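Local atomic coordinates of hemolysin-related protein (PDB entry 6MLT), a protein that probably helps Vibrio cholerae biofilms adhere to surfaces as a secreted, metal- and carbohydrate-binding protein of the extracellular matrix. Residues Ser270-Gly274 with Tyr447-Ala452; Val238-Pro242 with Gly273-Val279. One frame throughout, in Å; residues are numbered along the deposited sequence.

Contact 1. Residues Ser270-Gly274 with Tyr447-Ala452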
ATOM      1  N   SER A 270     -23.117   3.511  16.711  1.00 21.02           N
ATOM      2  CA  SER A 270     -23.552   2.122  16.637  1.00 22.00           C
ATOM      3  C   SER A 270     -22.388   1.141  16.528  1.00 22.25           C
ATOM      4  O   SER A 270     -22.604  -0.066  16.673  1.00 20.36           O
ATOM      5  CB  SER A 270     -24.499   1.931  15.448  1.00 29.63           C
ATOM      6  OG  SER A 270     -23.785   1.946  14.224  1.00 35.72           O
ATOM      7  N   ASN A 271     -21.163   1.624  16.276  1.00 19.10           N
ATOM      8  CA  ASN A 271     -19.972   0.784  16.261  1.00 19.39           C
ATOM      9  C   ASN A 271     -18.764   1.670  16.527  1.00 20.59           C
ATOM     10  O   ASN A 271     -17.992   1.972  15.607  1.00 19.17           O
ATOM     11  CB  ASN A 271     -19.817   0.049  14.929  1.00 19.46           C
ATOM     12  CG  ASN A 271     -18.598  -0.866  14.900  1.00 21.25           C
ATOM     13  OD1 ASN A 271     -18.197  -1.427  15.924  1.00 20.02           O
ATOM     14  ND2 ASN A 271     -18.013  -1.033  13.717  1.00 19.47           N
ATOM     15  N   PRO A 272     -18.583   2.117  17.760  1.00 20.68           N
ATOM     16  CA  PRO A 272     -17.485   3.029  18.081  1.00 20.03           C
ATOM     17  C   PRO A 272     -16.158   2.284  18.157  1.00 19.15           C
ATOM     18  O   PRO A 272     -16.079   1.068  17.989  1.00 17.88           O
ATOM     19  CB  PRO A 272     -17.894   3.593  19.447  1.00 20.58           C
ATOM     20  CG  PRO A 272     -18.668   2.495  20.068  1.00 20.45           C
ATOM     21  CD  PRO A 272     -19.418   1.826  18.940  1.00 19.11           C
ATOM     22  N   GLY A 273     -15.107   3.044  18.424  1.00 19.25           N
ATOM     23  CA  GLY A 273     -13.790   2.473  18.539  1.00 18.00           C
ATOM     24  C   GLY A 273     -13.111   2.318  17.188  1.00 17.19           C
ATOM     25  O   GLY A 273     -13.488   2.930  16.182  1.00 19.00           O
ATOM     26  N   GLY A 274     -12.092   1.463  17.179  1.00 17.10           N
ATOM     27  CA  GLY A 274     -11.273   1.245  16.005  1.00 18.05           C
ATOM     28  C   GLY A 274      -9.901   1.877  16.148  1.00 18.27           C
ATOM     29  O   GLY A 274      -9.798   3.093  16.350  1.00 19.62           O
ATOM     30  N   TYR A 447     -12.138  -1.846   8.961  1.00 15.02           N
ATOM     31  CA  TYR A 447     -11.629  -1.826  10.324  1.00 16.35           C
ATOM     32  C   TYR A 447     -12.658  -2.435  11.263  1.00 17.37           C
ATOM     33  O   TYR A 447     -13.851  -2.505  10.957  1.00 17.91           O
ATOM     34  CB  TYR A 447     -11.279  -0.404  10.781  1.00 16.01           C
ATOM     35  CG  TYR A 447     -12.469   0.449  11.170  1.00 19.76           C
ATOM     36  CD1 TYR A 447     -13.211   1.125  10.208  1.00 20.75           C
ATOM     37  CD2 TYR A 447     -12.832   0.601  12.500  1.00 21.81           C
ATOM     38  CE1 TYR A 447     -14.286   1.920  10.563  1.00 20.44           C
ATOM     39  CE2 TYR A 447     -13.900   1.392  12.866  1.00 22.70           C
ATOM     40  CZ  TYR A 447     -14.625   2.051  11.897  1.00 21.29           C
ATOM     41  OH  TYR A 447     -15.692   2.840  12.267  1.00 22.48           O
ATOM     42  N   ALA A 448     -12.168  -2.866  12.420  1.00 17.84           N
ATOM     43  CA  ALA A 448     -13.001  -3.432  13.469  1.00 19.89           C
ATOM     44  C   ALA A 448     -13.188  -2.415  14.587  1.00 19.30           C
ATOM     45  O   ALA A 448     -12.221  -1.787  15.030  1.00 19.63           O
ATOM     46  CB  ALA A 448     -12.380  -4.710  14.027  1.00 21.49           C
ATOM     47  N   GLY A 449     -14.431  -2.256  15.035  1.00 18.61           N
ATOM     48  CA  GLY A 449     -14.750  -1.460  16.196  1.00 19.26           C
ATOM     49  C   GLY A 449     -15.086  -2.328  17.389  1.00 21.02           C
ATOM     50  O   GLY A 449     -14.745  -3.515  17.443  1.00 18.16           O
ATOM     51  N   TYR A 450     -15.769  -1.727  18.368  1.00 19.35           N
ATOM     52  CA  TYR A 450     -16.192  -2.501  19.537  1.00 19.64           C
ATOM     53  C   TYR A 450     -17.193  -3.591  19.170  1.00 20.71           C
ATOM     54  O   TYR A 450     -17.197  -4.658  19.798  1.00 19.41           O
ATOM     55  CB  TYR A 450     -16.799  -1.582  20.597  1.00 19.38           C
ATOM     56  CG  TYR A 450     -15.772  -0.917  21.483  1.00 17.88           C
ATOM     57  CD1 TYR A 450     -15.187  -1.610  22.536  1.00 20.74           C
ATOM     58  CD2 TYR A 450     -15.393   0.400  21.274  1.00 19.00           C
ATOM     59  CE1 TYR A 450     -14.246  -1.008  23.356  1.00 19.68           C
ATOM     60  CE2 TYR A 450     -14.448   1.010  22.087  1.00 17.77           C
ATOM     61  CZ  TYR A 450     -13.882   0.303  23.122  1.00 19.31           C
ATOM     62  OH  TYR A 450     -12.949   0.907  23.928  1.00 19.73           O
ATOM     63  N   TYR A 451     -18.033  -3.349  18.159  1.00 17.41           N
ATOM     64  CA  TYR A 451     -19.177  -4.203  17.855  1.00 19.81           C
ATOM     65  C   TYR A 451     -19.146  -4.878  16.488  1.00 22.55           C
ATOM     66  O   TYR A 451     -19.838  -5.891  16.314  1.00 23.04           O
ATOM     67  CB  TYR A 451     -20.484  -3.393  17.932  1.00 17.21           C
ATOM     68  CG  TYR A 451     -20.748  -2.709  19.262  1.00 20.73           C
ATOM     69  CD1 TYR A 451     -20.461  -3.334  20.467  1.00 23.79           C
ATOM     70  CD2 TYR A 451     -21.304  -1.439  19.304  1.00 24.65           C
ATOM     71  CE1 TYR A 451     -20.708  -2.699  21.682  1.00 23.53           C
ATOM     72  CE2 TYR A 451     -21.557  -0.799  20.501  1.00 24.42           C
ATOM     73  CZ  TYR A 451     -21.254  -1.432  21.686  1.00 24.21           C
ATOM     74  OH  TYR A 451     -21.509  -0.796  22.876  1.00 26.15           O
ATOM     75  N   ALA A 452     -18.410  -4.349  15.510  1.00 21.25           N
ATOM     76  CA  ALA A 452     -18.510  -4.879  14.156  1.00 21.09           C
ATOM     77  C   ALA A 452     -17.283  -4.512  13.337  1.00 20.12           C
ATOM     78  O   ALA A 452     -16.536  -3.585  13.668  1.00 17.67           O
ATOM     79  CB  ALA A 452     -19.764  -4.362  13.448  1.00 20.86           C
TER
HETATM   80  O   HOH W   1     -15.852   3.479  14.901  1.00 16.63           O
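The Y451 ring, in the turn of the beta-hairpin 443-448/452-457, meets S270 at its edge, with the S270 carbonyl O 3.2 Å from Y451 CD2 and near the ring plane. P272 CD lies 3.7 Å from Y451 CE2, in an oblique approach, while Y450 CB rests over one face toward the rim. The Y450 ring likewise receives a carbonyl at its edge, where P272 O lies 3.4 Å from Y450 CD2, and its side chain stands roughly perpendicular to that of the proline. These contacts join the hairpin turn to the loop between strand 262-266, the outermost strand of one beta-propeller blade, and strand 277-279, which begins the next.

The N271 amide is the flat group that holds this turn. CG lies anti to the backbone N (chi1 -178°), which carries the amide out to the main chain of Y451 and A452. There OD1 takes two N-H groups: Y451 N at 3.0 Å, nearly in line with the C=O, and A452 N, also 3.0 Å from OD1 but standing 57° out of the carbonyl plane. ND2 donates to A452 O at 2.9 Å; G449 N comes to the same A452 O from the opposite face. ND2 also bonds to D454 OD2. A flipped amide would set ND2 against the N-H groups of Y451 and A452, so the orientation is probably well defined.

A main-chain bond completes the grip, Y450 N to P272 O, 2.8 Å long and almost straight at 168°. The Y447 ring meets G274 CA and G273 O obliquely, through its CD2-CE2 side, and its hydroxyl reaches the loop indirectly: the water in the plane of the ring accepts from Y447 OH and donates to N271 O and G273 O, each 2.7 Å from the water oxygen.

Contact 2. Residues Val238-Pro242 with Gly273-Val279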
ATOM      1  N   VAL A 238      -5.347   7.483   6.027  1.00 18.29           N
ATOM      2  CA  VAL A 238      -6.478   6.964   6.793  1.00 18.25           C
ATOM      3  C   VAL A 238      -6.047   6.847   8.246  1.00 20.06           C
ATOM      4  O   VAL A 238      -5.003   6.254   8.535  1.00 20.96           O
ATOM      5  CB  VAL A 238      -6.939   5.596   6.257  1.00 18.10           C
ATOM      6  CG1 VAL A 238      -8.224   5.172   6.949  1.00 19.01           C
ATOM      7  CG2 VAL A 238      -7.132   5.650   4.754  1.00 18.40           C
ATOM      8  N   VAL A 239      -6.853   7.388   9.163  1.00 17.31           N
ATOM      9  CA  VAL A 239      -6.504   7.415  10.580  1.00 19.04           C
ATOM     10  C   VAL A 239      -7.678   6.916  11.415  1.00 19.65           C
ATOM     11  O   VAL A 239      -8.846   7.122  11.065  1.00 19.58           O
ATOM     12  CB  VAL A 239      -6.083   8.828  11.036  1.00 20.88           C
ATOM     13  CG1 VAL A 239      -4.904   9.330  10.214  1.00 23.70           C
ATOM     14  CG2 VAL A 239      -7.253   9.807  10.939  1.00 22.41           C
ATOM     15  N   SER A 240      -7.354   6.285  12.545  1.00 18.81           N
ATOM     16  CA  SER A 240      -8.333   5.753  13.491  1.00 20.89           C
ATOM     17  C   SER A 240      -8.114   6.365  14.867  1.00 18.84           C
ATOM     18  O   SER A 240      -6.978   6.426  15.351  1.00 18.55           O
ATOM     19  CB  SER A 240      -8.229   4.222  13.599  1.00 24.40           C
ATOM     20  OG  SER A 240      -8.693   3.568  12.431  1.00 25.44           O
ATOM     21  N   VAL A 241      -9.203   6.794  15.499  1.00 17.48           N
ATOM     22  CA  VAL A 241      -9.204   7.236  16.892  1.00 16.31           C
ATOM     23  C   VAL A 241     -10.113   6.290  17.669  1.00 15.39           C
ATOM     24  O   VAL A 241     -11.339   6.364  17.514  1.00 17.53           O
ATOM     25  CB  VAL A 241      -9.687   8.689  17.022  1.00 18.03           C
ATOM     26  CG1 VAL A 241      -9.696   9.125  18.485  1.00 17.91           C
ATOM     27  CG2 VAL A 241      -8.817   9.618  16.186  1.00 20.07           C
ATOM     28  N   PRO A 242      -9.583   5.393  18.498  1.00 16.04           N
ATOM     29  CA  PRO A 242     -10.454   4.405  19.152  1.00 16.47           C
ATOM     30  C   PRO A 242     -11.197   4.940  20.362  1.00 16.42           C
ATOM     31  O   PRO A 242     -12.309   4.494  20.660  1.00 18.37           O
ATOM     32  CB  PRO A 242      -9.478   3.289  19.551  1.00 18.52           C
ATOM     33  CG  PRO A 242      -8.147   3.960  19.665  1.00 21.09           C
ATOM     34  CD  PRO A 242      -8.153   5.067  18.649  1.00 18.93           C
ATOM     35  N   GLY A 273     -15.107   3.044  18.424  1.00 19.25           N
ATOM     36  CA  GLY A 273     -13.790   2.473  18.539  1.00 18.00           C
ATOM     37  C   GLY A 273     -13.111   2.318  17.188  1.00 17.19           C
ATOM     38  O   GLY A 273     -13.488   2.930  16.182  1.00 19.00           O
ATOM     39  N   GLY A 274     -12.092   1.463  17.179  1.00 17.10           N
ATOM     40  CA  GLY A 274     -11.273   1.245  16.005  1.00 18.05           C
ATOM     41  C   GLY A 274      -9.901   1.877  16.148  1.00 18.27           C
ATOM     42  O   GLY A 274      -9.798   3.093  16.350  1.00 19.62           O
ATOM     43  N   SER A 275      -8.836   1.069  16.063  1.00 17.93           N
ATOM     44  CA  SER A 275      -7.471   1.570  16.183  1.00 16.80           C
ATOM     45  C   SER A 275      -6.651   1.436  14.910  1.00 18.29           C
ATOM     46  O   SER A 275      -5.595   2.074  14.809  1.00 17.72           O
ATOM     47  CB  SER A 275      -6.714   0.835  17.299  1.00 18.34           C
ATOM     48  OG  SER A 275      -6.223  -0.421  16.844  1.00 16.44           O
ATOM     49  N   VAL A 276      -7.091   0.620  13.951  1.00 17.08           N
ATOM     50  CA  VAL A 276      -6.259   0.253  12.811  1.00 15.71           C
ATOM     51  C   VAL A 276      -7.180  -0.165  11.677  1.00 17.78           C
ATOM     52  O   VAL A 276      -8.309  -0.607  11.907  1.00 17.53           O
ATOM     53  CB  VAL A 276      -5.262  -0.873  13.193  1.00 17.55           C
ATOM     54  CG1 VAL A 276      -6.006  -2.150  13.562  1.00 15.42           C
ATOM     55  CG2 VAL A 276      -4.269  -1.144  12.061  1.00 19.10           C
ATOM     56  N   GLN A 277      -6.698   0.003  10.446  1.00 14.48           N
ATOM     57  CA  GLN A 277      -7.436  -0.357   9.250  1.00 18.18           C
ATOM     58  C   GLN A 277      -6.529  -1.118   8.300  1.00 16.95           C
ATOM     59  O   GLN A 277      -5.300  -1.057   8.396  1.00 18.04           O
ATOM     60  CB  GLN A 277      -7.971   0.872   8.493  1.00 17.23           C
ATOM     61  CG  GLN A 277      -8.083   2.132   9.296  1.00 22.70           C
ATOM     62  CD  GLN A 277      -6.733   2.776   9.637  1.00 22.80           C
ATOM     63  OE1 GLN A 277      -5.730   2.582   8.952  1.00 24.37           O
ATOM     64  NE2 GLN A 277      -6.714   3.537  10.712  1.00 21.74           N
ATOM     65  N   ALA A 278      -7.166  -1.832   7.379  1.00 19.60           N
ATOM     66  CA  ALA A 278      -6.529  -2.327   6.169  1.00 19.34           C
ATOM     67  C   ALA A 278      -7.170  -1.619   4.984  1.00 19.33           C
ATOM     68  O   ALA A 278      -8.373  -1.340   4.995  1.00 19.48           O
ATOM     69  CB  ALA A 278      -6.671  -3.851   6.038  1.00 19.18           C
ATOM     70  N   VAL A 279      -6.360  -1.300   3.976  1.00 19.24           N
ATOM     71  CA  VAL A 279      -6.809  -0.561   2.802  1.00 21.04           C
ATOM     72  C   VAL A 279      -6.345  -1.329   1.574  1.00 20.27           C
ATOM     73  O   VAL A 279      -5.144  -1.580   1.415  1.00 19.29           O
ATOM     74  CB  VAL A 279      -6.252   0.873   2.786  1.00 22.46           C
ATOM     75  CG1 VAL A 279      -6.783   1.645   1.579  1.00 22.53           C
ATOM     76  CG2 VAL A 279      -6.581   1.586   4.100  1.00 23.69           C
TER
HETATM   77  O   HOH W   2     -11.593   4.065  13.744  1.00 32.96           O
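S240 and Q277 supply the direct hydrogen bond of this contact: Q277 NE2 donates to S240 OG over 2.6 Å at 162°, with the hydroxyl oxygen almost in the plane of the amide. Outside the two segments, F223 O takes a further bond from NE2 and S225 OG bonds to OE1, so both ends of the amide are engaged and its rotation is fixed. Q277 adopts a chi1 of -21°, off the staggered positions, and a bend at chi2 turns the amide toward S240.

Apolar packing continues along the same interface. The Q277 chain and V238 lie side by side, pointing opposite ways, with V238 CG1 3.8 Å from Q277 CG. Farther on, V238 CG2 and V279 CG2 approach to 4.2 Å. I445 of strand 443-448 touches both V238 and Q277, extending the apolar surface.

At the other end the backbone comes close without conventional hydrogen bonds. G273 CA makes a nearly linear CA-H...O contact with P242 O at 3.3 Å, and the P242 ring sits against the G274 carbonyl, with P242 CB 3.2 Å from G274 O. S240 CB likewise packs on the chain, 3.5 Å from S275 C. The phi angles of G273 and G274 are both positive, and the two glycines bring their main chain close against P242 and S240.

Strands 238-241 and 277-279 run antiparallel at 164° with their axes 8.6 Å apart, too far for a ladder. Side chains therefore mediate their meeting, each strand belonging to a different four-stranded antiparallel sheet: the packing of adjacent blades in a beta-propeller.

How the contacts relate
From the N terminus the chain passes strand 236-241 and returns in 273-279, where contact 2 closes a 30-residue excursion that holds the last two strands of the blade, 252-256 and 262-266, and brings that blade against the next. Contact 1 closes a far longer excursion of 172 residues that includes the beta-prism lectin region. The next blade, strands 277-279, 443-448, 452-457 and 462-467, is thus assembled from chain on both sides of the lectin insertion. The closures follow one another without nesting; contacts 1 and 2 share G273 and G274, which puts their centres about 9 Å apart, and Y447 CB packs 3.2 Å from V276 O, joining them directly.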